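Local coordinates for DNA repair protein RecO (Deinococcus radiodurans, PDB 1U5K) that is probably involved in DNA repair and in recombination by the RecF pathway, and carries a bound zinc ion, at residues A101-G106 with G142-I147; V132-S137 with A213-L218; M136-L141 with D188-A193; P148-C153 with G169-S174; P164-G169 with A177-Y182. One frame throughout, in Å; residues are numbered along the deposited sequence.

Contact 1 (A101-G106 with G142-I147); sequences ALFQEG and GLAGVI
Leu102 and Phe103 turn their side chains by different first torsions to meet the same methyl group, that of Ala144. In Leu102 CG lies anti to the backbone N (chi1 171°), and in Phe103 it lies anti to the carbonyl carbon (chi1 -69°). Leu102 CG itself and, farther out, the ring atom CE2 of Phe103 are the atoms nearest to Ala144 CB. That methyl sits over one face of the Phe103 ring as a CH-pi contact, 4.0 Å from the ring centroid and displaced toward the rim. The same methyl carbon is 3.7 Å from Leu102 CG, and both methyls of that leucine lie close to it as well. At the edge of the Phe103 ring, near its plane, CE2 comes within 3.5 Å of Leu143 O, while CZ packs on Leu143 CB. Farther along the loop Val146 CG1 meets Leu102 CD1 at 4.2 Å. Phe103 is the first residue past the end of helix 86-102, and the contact joins that helix end to the loop that follows helix 129-141. Leu140 of the latter helix touches both Leu102 and Phe103, and Phe108 adds an edge-to-face ring. No direct hydrogen bond links the two segments; water 1 donates to Leu102 O at 2.8 Å and accepts only weakly from Gly145 N. Cohesion therefore rests mainly on apolar packing around one methyl group, with the water serving a carbonyl at the helix end.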
# COMPACT_ATOMS: atom_id res chain seq x y z
N ALA A 101 0.12 -11.89 -0.41
CA ALA A 101 1.22 -11.46 0.42
C ALA A 101 1.74 -12.61 1.26
O ALA A 101 2.94 -12.67 1.54
CB ALA A 101 0.77 -10.33 1.29
N LEU A 102 0.85 -13.52 1.64
CA LEU A 102 1.19 -14.54 2.62
C LEU A 102 1.99 -15.68 1.99
O LEU A 102 2.92 -16.20 2.60
CB LEU A 102 -0.06 -15.05 3.34
CG LEU A 102 0.12 -16.27 4.24
CD1 LEU A 102 0.92 -15.85 5.45
CD2 LEU A 102 -1.21 -16.86 4.67
N PHE A 103 1.61 -16.06 0.78
CA PHE A 103 2.20 -17.17 0.05
C PHE A 103 3.24 -16.65 -0.94
O PHE A 103 2.91 -15.92 -1.87
CB PHE A 103 1.10 -17.90 -0.71
CG PHE A 103 0.14 -18.63 0.18
CD1 PHE A 103 -0.99 -18.00 0.67
CD2 PHE A 103 0.38 -19.94 0.56
CE1 PHE A 103 -1.87 -18.68 1.51
CE2 PHE A 103 -0.49 -20.63 1.40
CZ PHE A 103 -1.61 -19.99 1.89
N GLN A 104 4.49 -17.04 -0.75
CA GLN A 104 5.55 -16.76 -1.72
C GLN A 104 5.44 -17.70 -2.91
O GLN A 104 4.70 -18.69 -2.86
CB GLN A 104 6.93 -16.95 -1.08
CG GLN A 104 7.11 -16.18 0.22
CD GLN A 104 6.64 -14.74 0.06
OE1 GLN A 104 5.59 -14.36 0.58
NE2 GLN A 104 7.41 -13.96 -0.67
N GLU A 105 6.17 -17.38 -3.97
CA GLU A 105 6.12 -18.15 -5.21
C GLU A 105 6.45 -19.60 -4.89
O GLU A 105 7.36 -19.85 -4.11
CB GLU A 105 7.09 -17.58 -6.25
N GLY A 106 5.66 -20.53 -5.44
CA GLY A 106 5.69 -21.94 -5.07
C GLY A 106 4.92 -22.39 -3.83
O GLY A 106 4.63 -23.57 -3.65
N GLY A 142 -1.94 -21.80 8.41
CA GLY A 142 -1.59 -23.20 8.46
C GLY A 142 -1.13 -23.82 7.15
O GLY A 142 -0.55 -24.90 7.17
N LEU A 143 -1.38 -23.16 6.02
CA LEU A 143 -0.99 -23.73 4.74
C LEU A 143 0.23 -23.07 4.13
O LEU A 143 0.73 -23.48 3.09
CB LEU A 143 -2.16 -23.62 3.77
CG LEU A 143 -3.45 -24.30 4.20
CD1 LEU A 143 -4.56 -23.95 3.22
CD2 LEU A 143 -3.26 -25.80 4.30
N ALA A 144 0.74 -22.05 4.80
CA ALA A 144 1.76 -21.19 4.24
C ALA A 144 3.08 -21.51 4.93
O ALA A 144 3.14 -22.43 5.74
CB ALA A 144 1.32 -19.73 4.40
N GLY A 145 4.09 -20.71 4.62
CA GLY A 145 5.47 -20.86 5.09
C GLY A 145 5.82 -20.39 6.50
O GLY A 145 6.85 -20.81 7.06
N VAL A 146 5.02 -19.48 7.05
CA VAL A 146 5.08 -19.14 8.47
C VAL A 146 4.87 -20.34 9.39
O VAL A 146 4.29 -21.36 8.97
CB VAL A 146 4.02 -18.08 8.80
CG1 VAL A 146 4.18 -16.88 7.89
CG2 VAL A 146 2.62 -18.66 8.67
N ILE A 147 5.32 -20.16 10.64
CA ILE A 147 5.21 -21.14 11.72
C ILE A 147 4.48 -20.58 12.93
O ILE A 147 5.04 -19.89 13.79
CB ILE A 147 6.58 -21.69 12.15
CG1 ILE A 147 7.34 -22.28 10.96
CG2 ILE A 147 6.43 -22.67 13.32
CD1 ILE A 147 7.37 -23.80 10.94
O HOH W 1 5.07 -17.66 3.52

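Contact 2 (V132-S137 with A213-L218); sequences VALVMS and ALWRAL
Leu134 drives its CD2 methyl into the hollow between the indole face of Trp215 and Leu214 CB, and this is the main bump of the interface. The methyl carbon stands over the centre of the six-membered ring, 3.4 Å from its centroid and only 10° off the ring normal, a close CH-pi contact. Leu134 CG also lies against the indole, 3.5 Å from Trp215 CZ2, so the branch point as well as the methyl rests on the ring system. On the other wall of the hollow, Leu134 CD2 is 3.9 Å from Leu214 CB, and the two leucine side chains cross at about a right angle. These are two helices of the helical part of RecO, inclined at 33° with their N-to-C directions roughly the same and their axes 11.0 Å apart at closest approach, a spacing that leaves room for the large side chains between them. The indole reaches helix 129-141 with its far end, where Trp215 CH2 meets Ala133 CB at 4.0 Å, and Leu94 of helix 86-102 also touches the Trp215 side chain. An alanine in place of Trp215 would probably open a gap against Leu134 CD2 and CG, where the indole face had been, and leave Glu130, which accepts a hydrogen bond from the indole NE1, without that partner. One turn farther on, Leu218 reaches across with CD2 to lie 3.2 Å from Ser137 OG, and Phe98 of helix 86-102 packs against the same serine.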
# COMPACT_ATOMS: atom_id res chain seq x y z
N VAL A 132 -15.84 -13.97 8.68
CA VAL A 132 -15.34 -14.90 7.67
C VAL A 132 -13.87 -14.59 7.39
O VAL A 132 -13.02 -15.49 7.37
CB VAL A 132 -16.18 -14.85 6.38
CG1 VAL A 132 -15.66 -15.80 5.32
CG2 VAL A 132 -17.64 -15.22 6.66
N ALA A 133 -13.55 -13.32 7.19
CA ALA A 133 -12.18 -12.95 6.83
C ALA A 133 -11.19 -13.21 7.95
O ALA A 133 -10.10 -13.69 7.67
CB ALA A 133 -12.13 -11.49 6.36
N LEU A 134 -11.55 -12.92 9.20
CA LEU A 134 -10.72 -13.27 10.35
C LEU A 134 -10.41 -14.76 10.37
O LEU A 134 -9.25 -15.18 10.45
CB LEU A 134 -11.31 -12.83 11.69
CG LEU A 134 -10.88 -11.43 12.11
CD1 LEU A 134 -11.70 -11.01 13.30
CD2 LEU A 134 -9.37 -11.27 12.35
N VAL A 135 -11.46 -15.56 10.26
CA VAL A 135 -11.34 -17.00 10.36
C VAL A 135 -10.48 -17.57 9.25
O VAL A 135 -9.59 -18.38 9.50
CB VAL A 135 -12.72 -17.67 10.40
CG1 VAL A 135 -12.60 -19.16 10.21
CG2 VAL A 135 -13.38 -17.34 11.71
N MET A 136 -10.71 -17.10 8.03
CA MET A 136 -10.09 -17.63 6.83
C MET A 136 -8.63 -17.18 6.75
O MET A 136 -7.75 -17.96 6.41
CB MET A 136 -10.88 -17.18 5.60
CG MET A 136 -12.28 -17.78 5.57
SD MET A 136 -12.27 -19.56 5.49
CE MET A 136 -12.02 -19.79 3.88
N SER A 137 -8.38 -15.93 7.12
CA SER A 137 -7.01 -15.45 7.14
C SER A 137 -6.13 -16.22 8.14
O SER A 137 -5.02 -16.68 7.80
CB SER A 137 -7.04 -13.91 7.19
OG SER A 137 -7.25 -13.50 8.52
N ALA A 213 -7.93 -6.59 18.35
CA ALA A 213 -6.84 -7.39 18.90
C ALA A 213 -6.41 -8.53 17.97
O ALA A 213 -5.21 -8.76 17.77
CB ALA A 213 -7.22 -7.94 20.24
N LEU A 214 -7.40 -9.23 17.42
CA LEU A 214 -7.18 -10.29 16.44
C LEU A 214 -6.54 -9.82 15.13
O LEU A 214 -5.62 -10.47 14.64
CB LEU A 214 -8.47 -11.05 16.16
CG LEU A 214 -9.08 -11.75 17.37
CD1 LEU A 214 -10.38 -12.45 16.97
CD2 LEU A 214 -8.08 -12.79 17.87
N TRP A 215 -7.00 -8.69 14.60
CA TRP A 215 -6.42 -8.12 13.40
C TRP A 215 -4.99 -7.70 13.67
O TRP A 215 -4.12 -7.91 12.83
CB TRP A 215 -7.20 -6.93 12.85
CG TRP A 215 -8.45 -7.32 12.15
CD1 TRP A 215 -9.72 -7.00 12.53
CD2 TRP A 215 -8.57 -8.14 10.98
NE1 TRP A 215 -10.62 -7.56 11.67
CE2 TRP A 215 -9.95 -8.26 10.70
CE3 TRP A 215 -7.67 -8.81 10.14
CZ2 TRP A 215 -10.43 -9.00 9.63
CZ3 TRP A 215 -8.16 -9.55 9.07
CH2 TRP A 215 -9.53 -9.66 8.84
N ARG A 216 -4.75 -7.13 14.84
CA ARG A 216 -3.43 -6.60 15.17
C ARG A 216 -2.40 -7.72 15.27
O ARG A 216 -1.29 -7.61 14.75
CB ARG A 216 -3.45 -5.73 16.42
CG ARG A 216 -3.93 -4.31 16.14
CD ARG A 216 -3.55 -3.28 17.21
NE ARG A 216 -4.03 -3.74 18.51
CZ ARG A 216 -5.24 -3.51 18.99
NH1 ARG A 216 -6.11 -2.78 18.31
NH2 ARG A 216 -5.57 -4.00 20.18
N ALA A 217 -2.78 -8.81 15.92
CA ALA A 217 -1.89 -9.93 16.13
C ALA A 217 -1.52 -10.55 14.78
O ALA A 217 -0.35 -10.84 14.52
CB ALA A 217 -2.53 -10.93 17.03
N LEU A 218 -2.53 -10.69 13.93
CA LEU A 218 -2.35 -11.20 12.58
C LEU A 218 -1.34 -10.36 11.79
O LEU A 218 -0.44 -10.93 11.19
CB LEU A 218 -3.69 -11.32 11.85
CG LEU A 218 -3.63 -11.80 10.40
CD1 LEU A 218 -3.23 -13.23 10.40
CD2 LEU A 218 -4.95 -11.55 9.67

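Contact 3 (M136-L141 with D188-A193); sequences MSYKLL and DFLRHA
Tyr138 and Ala193 bring the two backbones to 6.2 Å between CA atoms, where helix 129-141 and helix 184-192 approach each other. Across this approach Phe189 and Tyr138 form a T-shaped pair, the edge of the phenylalanine set against the face of the tyrosine. The centroids are 4.8 Å apart and the planes stand at 79°. Phe189 CE2 is the atom that points in, over the centre of the tyrosine ring and 3.5 Å from Tyr138 CD1. The CG of Phe189 lies anti to the backbone N (chi1 -178°), beside the carbonyl carbon; it is the end of the ring, at CE2, that reaches the tyrosine. Ala193 CB lies over a face of the Phe189 ring and also touches Tyr138 CB at 4.0 Å, filling the angle between the aromatic pair. On the outer part of the tyrosine, Leu190 CD2 comes within 3.4 Å of Tyr138 OH and also packs on CE2. Lys139 contributes its aliphatic part, CD lying 3.8 Å from Ala193 O. The tyrosine hydroxyl bonds to Leu214 O of helix 211-225, and Lys139 NZ to the carbonyls of Val194 and Arg196. Aromatic and aliphatic packing thus joins the two segments, while the polar ends of Tyr138 and Lys139 find backbone carbonyls beyond them; for the lysine, the two carbonyl oxygens would probably suit a positive charge.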
# COMPACT_ATOMS: atom_id res chain seq x y z
N MET A 136 -10.71 -17.10 8.03
CA MET A 136 -10.09 -17.63 6.83
C MET A 136 -8.63 -17.18 6.75
O MET A 136 -7.75 -17.96 6.41
CB MET A 136 -10.88 -17.18 5.60
CG MET A 136 -12.28 -17.78 5.57
SD MET A 136 -12.27 -19.56 5.49
CE MET A 136 -12.02 -19.79 3.88
N SER A 137 -8.38 -15.93 7.12
CA SER A 137 -7.01 -15.45 7.14
C SER A 137 -6.13 -16.22 8.14
O SER A 137 -5.02 -16.68 7.80
CB SER A 137 -7.04 -13.91 7.19
OG SER A 137 -7.25 -13.50 8.52
N TYR A 138 -6.64 -16.52 9.34
CA TYR A 138 -5.90 -17.33 10.30
C TYR A 138 -5.73 -18.77 9.84
O TYR A 138 -4.65 -19.36 9.94
CB TYR A 138 -6.53 -17.26 11.70
CG TYR A 138 -6.08 -16.13 12.58
CD1 TYR A 138 -6.62 -14.86 12.43
CD2 TYR A 138 -5.08 -16.31 13.55
CE1 TYR A 138 -6.19 -13.83 13.23
CE2 TYR A 138 -4.67 -15.28 14.38
CZ TYR A 138 -5.23 -14.02 14.21
OH TYR A 138 -4.88 -12.95 14.99
N LYS A 139 -6.79 -19.32 9.24
CA LYS A 139 -6.71 -20.65 8.68
C LYS A 139 -5.65 -20.79 7.60
O LYS A 139 -4.94 -21.79 7.56
CB LYS A 139 -8.05 -21.14 8.14
CG LYS A 139 -8.10 -22.63 7.92
CD LYS A 139 -8.44 -23.45 9.16
CE LYS A 139 -8.40 -24.94 8.83
NZ LYS A 139 -8.23 -25.79 10.03
N LEU A 140 -5.52 -19.78 6.74
CA LEU A 140 -4.51 -19.82 5.70
C LEU A 140 -3.10 -19.83 6.27
O LEU A 140 -2.19 -20.31 5.61
CB LEU A 140 -4.66 -18.66 4.71
CG LEU A 140 -5.85 -18.71 3.76
CD1 LEU A 140 -6.31 -17.34 3.24
CD2 LEU A 140 -5.59 -19.68 2.62
N LEU A 141 -2.86 -19.29 7.46
CA LEU A 141 -1.56 -19.42 8.09
C LEU A 141 -1.04 -20.85 8.18
O LEU A 141 0.17 -21.09 8.06
CB LEU A 141 -1.55 -18.80 9.49
CG LEU A 141 -2.00 -17.35 9.67
CD1 LEU A 141 -2.05 -16.95 11.14
CD2 LEU A 141 -1.03 -16.47 8.93
N ASP A 188 -8.87 -18.19 23.06
CA ASP A 188 -9.35 -19.45 22.52
C ASP A 188 -9.24 -19.46 21.00
O ASP A 188 -8.87 -20.46 20.38
CB ASP A 188 -10.77 -19.69 23.02
CG ASP A 188 -11.48 -20.73 22.23
OD1 ASP A 188 -12.29 -20.29 21.39
OD2 ASP A 188 -11.25 -21.95 22.31
N PHE A 189 -9.61 -18.34 20.39
CA PHE A 189 -9.44 -18.20 18.95
C PHE A 189 -7.98 -18.35 18.53
O PHE A 189 -7.66 -19.16 17.67
CB PHE A 189 -9.98 -16.86 18.46
CG PHE A 189 -9.85 -16.69 16.97
CD1 PHE A 189 -10.80 -17.23 16.13
CD2 PHE A 189 -8.74 -16.05 16.44
CE1 PHE A 189 -10.67 -17.06 14.76
CE2 PHE A 189 -8.60 -15.91 15.07
CZ PHE A 189 -9.58 -16.38 14.24
N LEU A 190 -7.11 -17.58 19.16
CA LEU A 190 -5.70 -17.60 18.82
C LEU A 190 -5.09 -18.99 18.93
O LEU A 190 -4.32 -19.38 18.06
CB LEU A 190 -4.94 -16.58 19.67
CG LEU A 190 -5.22 -15.12 19.39
CD1 LEU A 190 -4.44 -14.27 20.34
CD2 LEU A 190 -5.00 -14.67 17.97
N ARG A 191 -5.48 -19.77 19.94
CA ARG A 191 -4.91 -21.08 20.20
C ARG A 191 -5.39 -22.17 19.26
O ARG A 191 -4.70 -23.16 19.04
CB ARG A 191 -5.17 -21.50 21.65
CG ARG A 191 -4.38 -20.70 22.68
CD ARG A 191 -4.79 -21.06 24.10
NE ARG A 191 -3.93 -20.49 25.12
CZ ARG A 191 -4.27 -20.30 26.38
NH1 ARG A 191 -5.48 -20.61 26.83
NH2 ARG A 191 -3.38 -19.81 27.23
N HIS A 192 -6.55 -21.97 18.66
CA HIS A 192 -7.21 -23.04 17.93
C HIS A 192 -7.61 -22.69 16.50
O HIS A 192 -7.96 -23.59 15.76
CB HIS A 192 -8.43 -23.45 18.75
CG HIS A 192 -8.07 -23.95 20.11
ND1 HIS A 192 -7.26 -25.05 20.30
CD2 HIS A 192 -8.35 -23.48 21.35
CE1 HIS A 192 -7.08 -25.25 21.59
NE2 HIS A 192 -7.74 -24.31 22.25
N ALA A 193 -7.48 -21.43 16.10
CA ALA A 193 -8.02 -20.99 14.82
C ALA A 193 -7.36 -21.70 13.64
O ALA A 193 -8.03 -22.03 12.67
CB ALA A 193 -7.87 -19.48 14.69

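Contact 4 (P148-C153 with G169-S174); sequences PQTARC and GQLLCS. With ZN (zinc ion), chain C.
Cys153 SG is gripped twice, by the zinc ion at 2.4 Å and, across the contact, by Cys173 N, which donates a hydrogen bond to it at 3.3 Å, nearly straight with 165° at the hydrogen. This is half of a Cys4 zinc site built from two CxxC motifs; Cys173 SG binds the metal at 2.3 Å, and Cys156 and Cys176 complete the set. The two cysteines reach the ion by different first torsions: SG is anti to the backbone N in Cys153 (chi1 169°), whereas in Cys173 it lies between the backbone N and the carbonyl carbon (chi1 72°). An N-H directed at a metal-bound sulfur is a common feature of such sites and would be expected to temper the negative charge on the thiolate. Beside the metal, Leu172 CD2 lies 3.8 Å from Cys153 SG, and the CB atoms of the two cysteines are also in contact. The backbones draw close here, Cys153 CA making a CA-H...O contact with Leu171 O at 3.5 Å. Away from the zinc the loop 148-153 runs beside the short, weakly bonded strand 171-172. Thr150 lays CB and CG2 against Leu171 CD1, a small apolar patch, and Leu171 also touches Pro161 and Tyr182. Water 2 lies between the segments, within bonding distance of Gln149 O and Arg152 O, and accepts from Leu171 N at 3.1 Å.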
# COMPACT_ATOMS: atom_id res chain seq x y z
N PRO A 148 3.17 -20.84 12.96
CA PRO A 148 2.37 -20.43 14.11
C PRO A 148 2.88 -21.18 15.35
O PRO A 148 3.34 -22.33 15.26
CB PRO A 148 0.95 -20.83 13.70
CG PRO A 148 0.98 -21.12 12.22
CD PRO A 148 2.38 -21.47 11.89
N GLN A 149 2.87 -20.51 16.50
CA GLN A 149 3.40 -21.11 17.73
C GLN A 149 2.74 -20.45 18.94
O GLN A 149 3.15 -19.36 19.31
CB GLN A 149 4.92 -20.98 17.78
CG GLN A 149 5.64 -21.88 18.76
CD GLN A 149 5.52 -21.40 20.19
OE1 GLN A 149 6.25 -20.51 20.65
NE2 GLN A 149 4.56 -21.98 20.89
N THR A 150 1.70 -21.08 19.47
CA THR A 150 0.92 -20.61 20.62
C THR A 150 1.02 -21.42 21.92
O THR A 150 0.50 -21.02 22.95
CB THR A 150 -0.57 -20.50 20.22
OG1 THR A 150 -1.02 -21.72 19.61
CG2 THR A 150 -0.77 -19.46 19.14
N ALA A 151 1.75 -22.53 21.91
CA ALA A 151 1.89 -23.39 23.07
C ALA A 151 2.90 -22.89 24.10
O ALA A 151 2.79 -23.24 25.27
CB ALA A 151 2.24 -24.82 22.65
N ARG A 152 3.86 -22.07 23.70
CA ARG A 152 4.90 -21.58 24.60
C ARG A 152 5.20 -20.09 24.44
O ARG A 152 5.10 -19.54 23.35
CB ARG A 152 6.18 -22.39 24.39
CG ARG A 152 6.05 -23.87 24.68
CD ARG A 152 7.39 -24.57 24.50
NE ARG A 152 7.47 -25.93 25.05
CZ ARG A 152 7.59 -26.27 26.33
NH1 ARG A 152 7.59 -25.40 27.33
NH2 ARG A 152 7.66 -27.57 26.62
N CYS A 153 5.56 -19.43 25.54
CA CYS A 153 5.93 -18.02 25.49
C CYS A 153 7.05 -17.85 24.48
O CYS A 153 8.03 -18.60 24.47
CB CYS A 153 6.37 -17.54 26.88
SG CYS A 153 7.16 -15.92 26.92
N GLY A 169 4.47 -10.88 17.42
CA GLY A 169 3.11 -11.29 17.11
C GLY A 169 2.68 -12.70 17.48
O GLY A 169 1.70 -13.23 16.94
N GLN A 170 3.40 -13.31 18.41
CA GLN A 170 3.04 -14.61 18.96
C GLN A 170 2.32 -14.36 20.29
O GLN A 170 1.52 -13.44 20.35
CB GLN A 170 4.32 -15.44 19.07
CG GLN A 170 4.91 -15.75 17.73
CD GLN A 170 6.14 -16.64 17.67
OE1 GLN A 170 6.60 -16.90 16.57
NE2 GLN A 170 6.63 -17.15 18.79
N LEU A 171 2.69 -15.07 21.36
CA LEU A 171 2.17 -14.83 22.70
C LEU A 171 3.27 -14.88 23.77
O LEU A 171 4.25 -15.61 23.61
CB LEU A 171 1.13 -15.89 23.03
CG LEU A 171 -0.10 -16.00 22.11
CD1 LEU A 171 -0.79 -17.29 22.46
CD2 LEU A 171 -1.02 -14.82 22.28
N LEU A 172 3.12 -14.12 24.84
CA LEU A 172 4.06 -14.03 25.95
C LEU A 172 3.40 -14.48 27.24
O LEU A 172 2.19 -14.31 27.41
CB LEU A 172 4.56 -12.59 26.14
CG LEU A 172 5.39 -12.05 24.98
CD1 LEU A 172 5.65 -10.57 25.18
CD2 LEU A 172 6.64 -12.88 24.78
N CYS A 173 4.20 -15.02 28.17
CA CYS A 173 3.69 -15.35 29.50
C CYS A 173 3.57 -14.09 30.35
O CYS A 173 4.09 -13.02 30.01
CB CYS A 173 4.58 -16.38 30.22
SG CYS A 173 6.18 -15.74 30.76
N SER A 174 2.93 -14.24 31.50
CA SER A 174 2.67 -13.14 32.42
C SER A 174 3.96 -12.50 32.91
O SER A 174 4.00 -11.30 33.17
CB SER A 174 1.78 -13.59 33.59
OG SER A 174 2.49 -14.46 34.47
ZN ZN C . 7.92 -15.88 29.23
O HOH W 2 4.06 -17.85 21.39

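Contact 5 (P164-G169 with A177-Y182); sequences PDPLGG and AALPPY
Pro164 lies flat against the aromatic ring of Tyr182, and two waters, bound to the C=O and the N-H of the one peptide that follows Pro164, make the polar links between the segments, which share no direct hydrogen bond. Pro164 CG stands over one face of the ring, 3.9 Å from the centroid and displaced toward the rim, in a CH-pi contact. The two side chains slide past each other in opposite directions, which brings Pro164 CB to 3.6 Å from Tyr182 OH and puts Pro164 CA beside CE1. Leu179 CD1 meets the face of the proline turned from the tyrosine, 4.1 Å from Pro164 CB, and also touches Pro166 CG, while Pro180 O lies beside Pro164 CD at 3.3 Å. Water 4, at the edge of the tyrosine ring and in its plane, is 2.7 Å from Tyr182 OH and accepts from Asp165 N. Water 3 donates to Pro164 O at 2.8 Å and accepts from Leu179 N. Within the loop, Asp165 OD1 accepts from Gly168 N in an Asx motif. The contact joins the turn between the two short strands of the zinc-bearing region to the connection leading into helix 184-192. Leu187 and Leu190 of that helix also pack on Tyr182, and Leu179 meets Pro19 of the second subunit. An alanine in place of Tyr182 would probably leave one side of Pro164 uncovered and water 4 without its hydroxyl partner. Proline and aromatic surfaces thus supply the adhesion, while bridging waters satisfy backbone groups that do not meet directly.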
# COMPACT_ATOMS: atom_id res chain seq x y z
N PRO A 164 -0.34 -10.66 24.89
CA PRO A 164 0.10 -10.14 23.60
C PRO A 164 1.62 -10.07 23.50
O PRO A 164 2.27 -9.86 24.52
CB PRO A 164 -0.47 -8.72 23.56
CG PRO A 164 -1.54 -8.69 24.58
CD PRO A 164 -1.13 -9.66 25.63
N ASP A 165 2.14 -10.26 22.29
CA ASP A 165 3.55 -10.20 21.94
C ASP A 165 3.68 -9.06 20.92
O ASP A 165 3.52 -9.29 19.73
CB ASP A 165 3.94 -11.54 21.29
CG ASP A 165 5.31 -11.52 20.71
OD1 ASP A 165 6.06 -10.59 21.09
OD2 ASP A 165 5.72 -12.39 19.90
N PRO A 166 3.94 -7.83 21.36
CA PRO A 166 4.07 -6.71 20.42
C PRO A 166 5.28 -6.78 19.50
O PRO A 166 5.22 -6.18 18.42
CB PRO A 166 4.07 -5.46 21.32
CG PRO A 166 4.17 -5.92 22.73
CD PRO A 166 3.99 -7.42 22.77
N LEU A 167 6.32 -7.51 19.85
CA LEU A 167 7.50 -7.62 18.99
C LEU A 167 7.41 -8.66 17.88
O LEU A 167 7.78 -8.42 16.73
CB LEU A 167 8.75 -7.79 19.85
CG LEU A 167 8.85 -6.62 20.85
CD1 LEU A 167 10.07 -6.71 21.77
CD2 LEU A 167 8.86 -5.25 20.16
N GLY A 168 6.86 -9.84 18.18
CA GLY A 168 6.89 -10.94 17.24
C GLY A 168 5.52 -11.39 16.79
O GLY A 168 5.42 -12.22 15.89
N GLY A 169 4.47 -10.88 17.42
CA GLY A 169 3.11 -11.29 17.11
C GLY A 169 2.68 -12.70 17.48
O GLY A 169 1.70 -13.23 16.94
N ALA A 177 5.53 -10.40 29.75
CA ALA A 177 4.60 -9.45 29.17
C ALA A 177 4.51 -8.15 29.99
O ALA A 177 4.67 -8.15 31.20
CB ALA A 177 3.23 -10.09 29.07
N ALA A 178 4.30 -7.05 29.29
CA ALA A 178 4.04 -5.76 29.92
C ALA A 178 2.60 -5.32 29.67
O ALA A 178 2.22 -4.24 30.12
CB ALA A 178 5.00 -4.72 29.35
N LEU A 179 1.83 -6.10 28.92
CA LEU A 179 0.42 -5.82 28.68
C LEU A 179 -0.48 -6.85 29.35
O LEU A 179 -0.05 -7.97 29.61
CB LEU A 179 0.15 -5.81 27.18
CG LEU A 179 0.87 -4.72 26.38
CD1 LEU A 179 0.63 -4.96 24.89
CD2 LEU A 179 0.36 -3.37 26.83
N PRO A 180 -1.73 -6.48 29.65
CA PRO A 180 -2.68 -7.42 30.26
C PRO A 180 -3.02 -8.60 29.36
O PRO A 180 -2.87 -8.50 28.15
CB PRO A 180 -3.94 -6.58 30.51
CG PRO A 180 -3.69 -5.21 29.98
CD PRO A 180 -2.28 -5.12 29.46
N PRO A 181 -3.53 -9.68 29.92
CA PRO A 181 -3.79 -10.89 29.13
C PRO A 181 -4.90 -10.66 28.10
O PRO A 181 -5.72 -9.76 28.29
CB PRO A 181 -4.20 -11.92 30.18
CG PRO A 181 -4.58 -11.17 31.41
CD PRO A 181 -3.94 -9.83 31.33
N TYR A 182 -4.84 -11.39 26.99
CA TYR A 182 -5.98 -11.42 26.09
C TYR A 182 -7.17 -11.99 26.85
O TYR A 182 -7.01 -12.90 27.66
CB TYR A 182 -5.68 -12.34 24.91
CG TYR A 182 -4.76 -11.78 23.86
CD1 TYR A 182 -3.62 -12.46 23.49
CD2 TYR A 182 -5.05 -10.58 23.22
CE1 TYR A 182 -2.79 -11.95 22.51
CE2 TYR A 182 -4.25 -10.10 22.20
CZ TYR A 182 -3.11 -10.79 21.84
OH TYR A 182 -2.27 -10.31 20.85
O HOH W 3 2.61 -7.99 26.59
O HOH W 4 0.25 -11.09 20.09

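Overall arrangement
All five contacts belong to the C-terminal part of RecO, and together they run from the helices to the zinc site. Contacts 2 and 3 both start from helix 129-141, with centres 7 Å apart, and bind it to helices 211-225 and 184-192. Contact 1, its centre 14 Å from that of contact 3, ties the end of helix 86-102 to the loop leaving that shared helix; the chain then passes directly into contact 4. Contacts 4 and 5, with centres 9 Å apart and sharing Gly169, build the zinc-bearing excursion, which lies in sequence between the helices of contact 2. Leu190, Leu171 and Tyr182 touch one another where contacts 3, 4 and 5 meet, so the metal-bound region is continuous with the helical core.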